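PDB 5NXK: serine-rich secreted cell wall anchored (LPXTG-motif ) protein from Lactobacillus reuteri ATCC 53608, which probably acts as a cell-surface adhesin, its beta-solenoid region serving in contacts between this gut bacterium and its host. Local coordinates for residues F150-P155 against A162-N167; T154-K159 against N249-P254. All coordinates share one frame; numbering follows the deposited sequence.

Contact 1: F150-P155 against A162-N167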
loop_
_atom_site.group_PDB
_atom_site.type_symbol
_atom_site.label_atom_id
_atom_site.label_comp_id
_atom_site.label_asym_id
_atom_site.label_seq_id
_atom_site.Cartn_x
_atom_site.Cartn_y
_atom_site.Cartn_z
ATOM N N PHE A 150 0.814 6.853 -10.124
ATOM C CA PHE A 150 -0.248 6.171 -10.843
ATOM C C PHE A 150 -1.552 6.933 -10.704
ATOM O O PHE A 150 -1.917 7.365 -9.616
ATOM C CB PHE A 150 -0.429 4.738 -10.335
ATOM C CG PHE A 150 -1.581 4.027 -10.977
ATOM C CD1 PHE A 150 -1.502 3.615 -12.295
ATOM C CD2 PHE A 150 -2.758 3.796 -10.272
ATOM C CE1 PHE A 150 -2.574 2.972 -12.902
ATOM C CE2 PHE A 150 -3.830 3.147 -10.869
ATOM C CZ PHE A 150 -3.738 2.736 -12.189
ATOM N N SER A 151 -2.243 7.098 -11.824
ATOM C CA SER A 151 -3.513 7.808 -11.875
ATOM C C SER A 151 -4.603 6.903 -12.444
ATOM O O SER A 151 -4.342 6.096 -13.339
ATOM C CB SER A 151 -3.380 9.074 -12.725
ATOM O OG SER A 151 -4.625 9.746 -12.794
ATOM N N HIS A 152 -5.822 7.043 -11.941
ATOM C CA HIS A 152 -6.915 6.196 -12.396
ATOM C C HIS A 152 -8.233 6.957 -12.315
ATOM O O HIS A 152 -8.409 7.825 -11.450
ATOM C CB HIS A 152 -6.940 4.897 -11.579
ATOM C CG HIS A 152 -7.935 3.890 -12.065
ATOM N ND1 HIS A 152 -7.757 3.164 -13.224
ATOM C CD2 HIS A 152 -9.081 3.432 -11.508
ATOM C CE1 HIS A 152 -8.776 2.337 -13.382
ATOM N NE2 HIS A 152 -9.590 2.476 -12.352
ATOM N N ARG A 153 -9.149 6.654 -13.227
ATOM C CA ARG A 153 -10.413 7.381 -13.292
ATOM C C ARG A 153 -11.325 7.087 -12.097
ATOM O O ARG A 153 -11.297 5.991 -11.542
ATOM C CB ARG A 153 -11.152 7.043 -14.591
ATOM C CG ARG A 153 -12.239 8.049 -14.958
ATOM C CD ARG A 153 -13.248 7.468 -15.950
ATOM N NE ARG A 153 -14.424 8.327 -16.059
ATOM C CZ ARG A 153 -15.476 8.276 -15.246
ATOM N NH1 ARG A 153 -15.536 7.373 -14.271
ATOM N NH2 ARG A 153 -16.489 9.111 -15.428
ATOM N N THR A 154 -12.107 8.088 -11.698
ATOM C CA THR A 154 -13.184 7.925 -10.727
ATOM C C THR A 154 -14.358 8.779 -11.206
ATOM O O THR A 154 -14.178 9.630 -12.079
ATOM C CB THR A 154 -12.783 8.374 -9.307
ATOM O OG1 THR A 154 -12.841 9.806 -9.236
ATOM C CG2 THR A 154 -11.394 7.872 -8.917
ATOM N N PRO A 155 -15.559 8.576 -10.630
ATOM C CA PRO A 155 -16.664 9.469 -10.995
ATOM C C PRO A 155 -16.409 10.949 -10.684
ATOM O O PRO A 155 -17.141 11.796 -11.194
ATOM C CB PRO A 155 -17.833 8.944 -10.151
ATOM C CG PRO A 155 -17.486 7.514 -9.890
ATOM C CD PRO A 155 -16.003 7.489 -9.735
ATOM N N ALA A 162 -0.880 6.932 -3.396
ATOM C CA ALA A 162 0.413 6.469 -2.874
ATOM C C ALA A 162 0.528 4.950 -2.868
ATOM O O ALA A 162 1.615 4.406 -3.024
ATOM C CB ALA A 162 0.631 7.001 -1.478
ATOM N N LEU A 163 -0.597 4.269 -2.657
ATOM C CA LEU A 163 -0.606 2.809 -2.568
ATOM C C LEU A 163 -1.802 2.273 -3.347
ATOM O O LEU A 163 -2.950 2.610 -3.044
ATOM C CB LEU A 163 -0.679 2.345 -1.106
ATOM C CG LEU A 163 0.496 2.667 -0.180
ATOM C CD1 LEU A 163 0.153 2.335 1.271
ATOM C CD2 LEU A 163 1.772 1.921 -0.596
ATOM N N TYR A 164 -1.539 1.432 -4.344
ATOM C CA TYR A 164 -2.615 0.871 -5.158
ATOM C C TYR A 164 -2.532 -0.643 -5.030
ATOM O O TYR A 164 -1.971 -1.334 -5.884
ATOM C CB TYR A 164 -2.481 1.331 -6.609
ATOM C CG TYR A 164 -3.662 1.081 -7.509
ATOM C CD1 TYR A 164 -4.848 1.797 -7.344
ATOM C CD2 TYR A 164 -3.585 0.157 -8.560
ATOM C CE1 TYR A 164 -5.924 1.595 -8.178
ATOM C CE2 TYR A 164 -4.668 -0.048 -9.417
ATOM C CZ TYR A 164 -5.830 0.676 -9.216
ATOM O OH TYR A 164 -6.919 0.501 -10.037
ATOM N N VAL A 165 -3.103 -1.139 -3.938
ATOM C CA VAL A 165 -2.981 -2.532 -3.545
ATOM C C VAL A 165 -4.376 -3.117 -3.585
ATOM O O VAL A 165 -5.266 -2.667 -2.861
ATOM C CB VAL A 165 -2.386 -2.678 -2.132
ATOM C CG1 VAL A 165 -2.351 -4.154 -1.711
ATOM C CG2 VAL A 165 -0.998 -2.039 -2.063
ATOM N N SER A 166 -4.577 -4.123 -4.426
ATOM C CA SER A 166 -5.938 -4.506 -4.759
ATOM C C SER A 166 -6.772 -4.971 -3.562
ATOM O O SER A 166 -7.918 -4.534 -3.392
ATOM C CB SER A 166 -5.914 -5.601 -5.828
ATOM O OG SER A 166 -7.227 -5.848 -6.294
ATOM N N ASN A 167 -6.223 -5.861 -2.739
ATOM C CA ASN A 167 -7.086 -6.587 -1.795
ATOM C C ASN A 167 -6.890 -6.338 -0.316
ATOM O O ASN A 167 -7.865 -6.352 0.442
ATOM C CB ASN A 167 -6.958 -8.087 -2.037
ATOM C CG ASN A 167 -7.264 -8.448 -3.462
ATOM O OD1 ASN A 167 -6.356 -8.766 -4.225
ATOM N ND2 ASN A 167 -8.536 -8.353 -3.849
#

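Contact 2: T154-K159 against N249-P254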
loop_
_atom_site.group_PDB
_atom_site.type_symbol
_atom_site.label_atom_id
_atom_site.label_comp_id
_atom_site.label_asym_id
_atom_site.label_seq_id
_atom_site.Cartn_x
_atom_site.Cartn_y
_atom_site.Cartn_z
ATOM N N THR A 154 -12.107 8.088 -11.698
ATOM C CA THR A 154 -13.184 7.925 -10.727
ATOM C C THR A 154 -14.358 8.779 -11.206
ATOM O O THR A 154 -14.178 9.630 -12.079
ATOM C CB THR A 154 -12.783 8.374 -9.307
ATOM O OG1 THR A 154 -12.841 9.806 -9.236
ATOM C CG2 THR A 154 -11.394 7.872 -8.917
ATOM N N PRO A 155 -15.559 8.576 -10.630
ATOM C CA PRO A 155 -16.664 9.469 -10.995
ATOM C C PRO A 155 -16.409 10.949 -10.684
ATOM O O PRO A 155 -17.141 11.796 -11.194
ATOM C CB PRO A 155 -17.833 8.944 -10.151
ATOM C CG PRO A 155 -17.486 7.514 -9.890
ATOM C CD PRO A 155 -16.003 7.489 -9.735
ATOM N N ASP A 156 -15.407 11.256 -9.866
ATOM C CA ASP A 156 -15.057 12.645 -9.582
ATOM C C ASP A 156 -13.751 13.067 -10.243
ATOM O O ASP A 156 -13.036 13.926 -9.724
ATOM C CB ASP A 156 -14.964 12.882 -8.073
ATOM C CG ASP A 156 -16.304 12.726 -7.373
ATOM O OD1 ASP A 156 -17.351 12.847 -8.047
ATOM O OD2 ASP A 156 -16.315 12.500 -6.144
ATOM N N GLY A 157 -13.420 12.447 -11.370
ATOM C CA GLY A 157 -12.203 12.802 -12.073
ATOM C C GLY A 157 -11.067 11.866 -11.708
ATOM O O GLY A 157 -11.208 11.044 -10.798
ATOM N N ASP A 158 -9.951 11.994 -12.418
ATOM C CA ASP A 158 -8.789 11.132 -12.214
ATOM C C ASP A 158 -8.154 11.415 -10.874
ATOM O O ASP A 158 -8.024 12.573 -10.485
ATOM C CB ASP A 158 -7.741 11.343 -13.313
ATOM C CG ASP A 158 -8.177 10.809 -14.666
ATOM O OD1 ASP A 158 -9.200 10.095 -14.740
ATOM O OD2 ASP A 158 -7.478 11.099 -15.660
ATOM N N LYS A 159 -7.740 10.365 -10.173
ATOM C CA LYS A 159 -7.060 10.545 -8.896
ATOM C C LYS A 159 -5.773 9.748 -8.896
ATOM O O LYS A 159 -5.698 8.689 -9.503
ATOM C CB LYS A 159 -7.946 10.101 -7.716
ATOM C CG LYS A 159 -9.321 10.756 -7.644
ATOM C CD LYS A 159 -9.242 12.247 -7.333
ATOM C CE LYS A 159 -10.634 12.878 -7.393
ATOM N NZ LYS A 159 -10.619 14.351 -7.126
ATOM N N ASN A 249 -12.091 10.598 4.996
ATOM C CA ASN A 249 -11.045 9.714 5.532
ATOM C C ASN A 249 -11.155 8.314 4.931
ATOM O O ASN A 249 -10.154 7.741 4.500
ATOM C CB ASN A 249 -11.103 9.637 7.052
ATOM C CG ASN A 249 -11.001 10.992 7.700
ATOM O OD1 ASN A 249 -11.928 11.435 8.382
ATOM N ND2 ASN A 249 -9.883 11.670 7.480
ATOM N N VAL A 250 -12.373 7.769 4.894
ATOM C CA VAL A 250 -12.619 6.497 4.206
ATOM C C VAL A 250 -13.751 6.683 3.219
ATOM O O VAL A 250 -14.830 7.176 3.568
ATOM C CB VAL A 250 -12.975 5.335 5.163
ATOM C CG1 VAL A 250 -13.163 4.025 4.361
ATOM C CG2 VAL A 250 -11.901 5.169 6.230
ATOM N N ARG A 251 -13.501 6.291 1.977
ATOM C CA ARG A 251 -14.496 6.451 0.934
ATOM C C ARG A 251 -14.902 5.115 0.327
ATOM O O ARG A 251 -14.065 4.386 -0.182
ATOM C CB ARG A 251 -13.953 7.364 -0.149
ATOM C CG ARG A 251 -14.841 7.563 -1.360
ATOM C CD ARG A 251 -14.667 9.027 -1.706
ATOM N NE ARG A 251 -15.216 9.422 -2.979
ATOM C CZ ARG A 251 -15.709 10.629 -3.225
ATOM N NH1 ARG A 251 -15.751 11.555 -2.267
ATOM N NH2 ARG A 251 -16.178 10.902 -4.433
ATOM N N ILE A 252 -16.193 4.801 0.401
ATOM C CA ILE A 252 -16.727 3.612 -0.240
ATOM C C ILE A 252 -17.856 4.010 -1.176
ATOM O O ILE A 252 -19.018 4.072 -0.780
ATOM C CB ILE A 252 -17.234 2.597 0.774
ATOM C CG1 ILE A 252 -16.194 2.409 1.889
ATOM C CG2 ILE A 252 -17.541 1.257 0.066
ATOM C CD1 ILE A 252 -16.627 1.469 2.981
ATOM N N ILE A 253 -17.487 4.283 -2.420
ATOM C CA ILE A 253 -18.429 4.684 -3.457
ATOM C C ILE A 253 -18.091 3.892 -4.718
ATOM O O ILE A 253 -16.953 3.939 -5.187
ATOM C CB ILE A 253 -18.356 6.216 -3.737
ATOM C CG1 ILE A 253 -18.824 7.016 -2.509
ATOM C CG2 ILE A 253 -19.214 6.585 -4.939
ATOM C CD1 ILE A 253 -18.730 8.559 -2.700
ATOM N N PRO A 254 -19.060 3.130 -5.249
ATOM C CA PRO A 254 -18.751 2.283 -6.413
ATOM C C PRO A 254 -18.252 3.094 -7.616
ATOM O O PRO A 254 -18.720 4.211 -7.847
ATOM C CB PRO A 254 -20.084 1.599 -6.721
ATOM C CG PRO A 254 -20.840 1.611 -5.391
ATOM C CD PRO A 254 -20.426 2.909 -4.732
#

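Contact 1: F150-P155 against A162-N167
F150 lies over the ring of Y164 and H152 meets its hydroxyl, where a short beta hairpin covers a parallel strand of the pectate lyase-like beta-solenoid. The hairpin, 151-152 paired antiparallel with 159-160, is an excursion of the chain made just before it returns to the solenoid wall at 163-164, and the contact rests on three aromatic side chains, that of F150 coming from beside the hairpin. F150 and H152 both send their CB toward Y164, while S151 between them faces D158 of the other hairpin arm. In Y164 the CG lies anti to the backbone N (chi1 -168°), which carries the phenol out from the wall toward the hairpin. F150 meets it with one corner of its ring: CE2 sits 3.5 Å above the Y164 plane, over its centre, and comes within 3.6 Å of Y164 CZ. The neighbouring F150 CD2 and CZ stay further off, at 4.0 Å from Y164 CG and CE2 respectively. The rings meet obliquely, planes at 46°, centroids 4.6 Å apart, and the pair holds by apolar contact without a hydrogen bond. The Y164 ring also stacks with W114, one solenoid turn earlier, and L191 on the following turn touches both Y164 and H152. The F150 backbone N is hydrogen-bonded to T111 OG1. The H152 side chain crosses that of Y164 at about a right angle, presenting an imidazole face to the phenol end: Y164 OH lies 3.9 Å above the centre of the H152 ring.

Contact 2: T154-K159 against N249-P254
D156 and R251 meet where the hairpin tip comes down on strand 248-252 of the solenoid wall. R251 NH2 forms a salt bridge to D156 OD2; the modelled separation of 2.3 Å is too short to take literally, so the pairing is more secure than its exact length. OD2 comes in at the guanidinium edge, with the carboxylate plane turned 75° from that of R251. The tight part is around the buried R251: I253 CD1 lies 3.5 Å above one guanidinium face, toward its rim, Y221 touches both partners, and NH1 has a second salt bridge to D248. A bend at chi2 (141°) helps bring the guanidinium edge to D156. D156 sits in a type I turn from T154 to G157 that is tied internally: T154 OG1 accepts from D156 N at 3.0 Å, an ST turn, and donates to G157 O at 2.6 Å in the carbonyl plane. The looser side is that of D156 and P155, both exposed to solvent; P155 CG only approaches P254 O, at 4.1 Å. With one guanidinium shared between two carboxylates, R251 probably offsets the negative charges of both D156 and D248.

How the contacts relate
Contacts 1 and 2 are two footings of the same hairpin on the solenoid, with centres about 9 Å apart. Contact 1 uses its first arm and contact 2 its turn; T154 and P155 belong to both segments. The arms are joined by H152 O and K159 N, 2.9 Å apart, and D158 OD1 packs at 3.3 Å from R153 CA. The wall partners of the two contacts differ: strand 163-164 for contact 1, strand 248-252 for contact 2, with strands 186-191 and 221-226 on the solenoid turns between. The hairpin therefore lies across successive turns; the centre of contact 1 is about 10 Å, and that of contact 2 about 17 Å, from the centre of the chain.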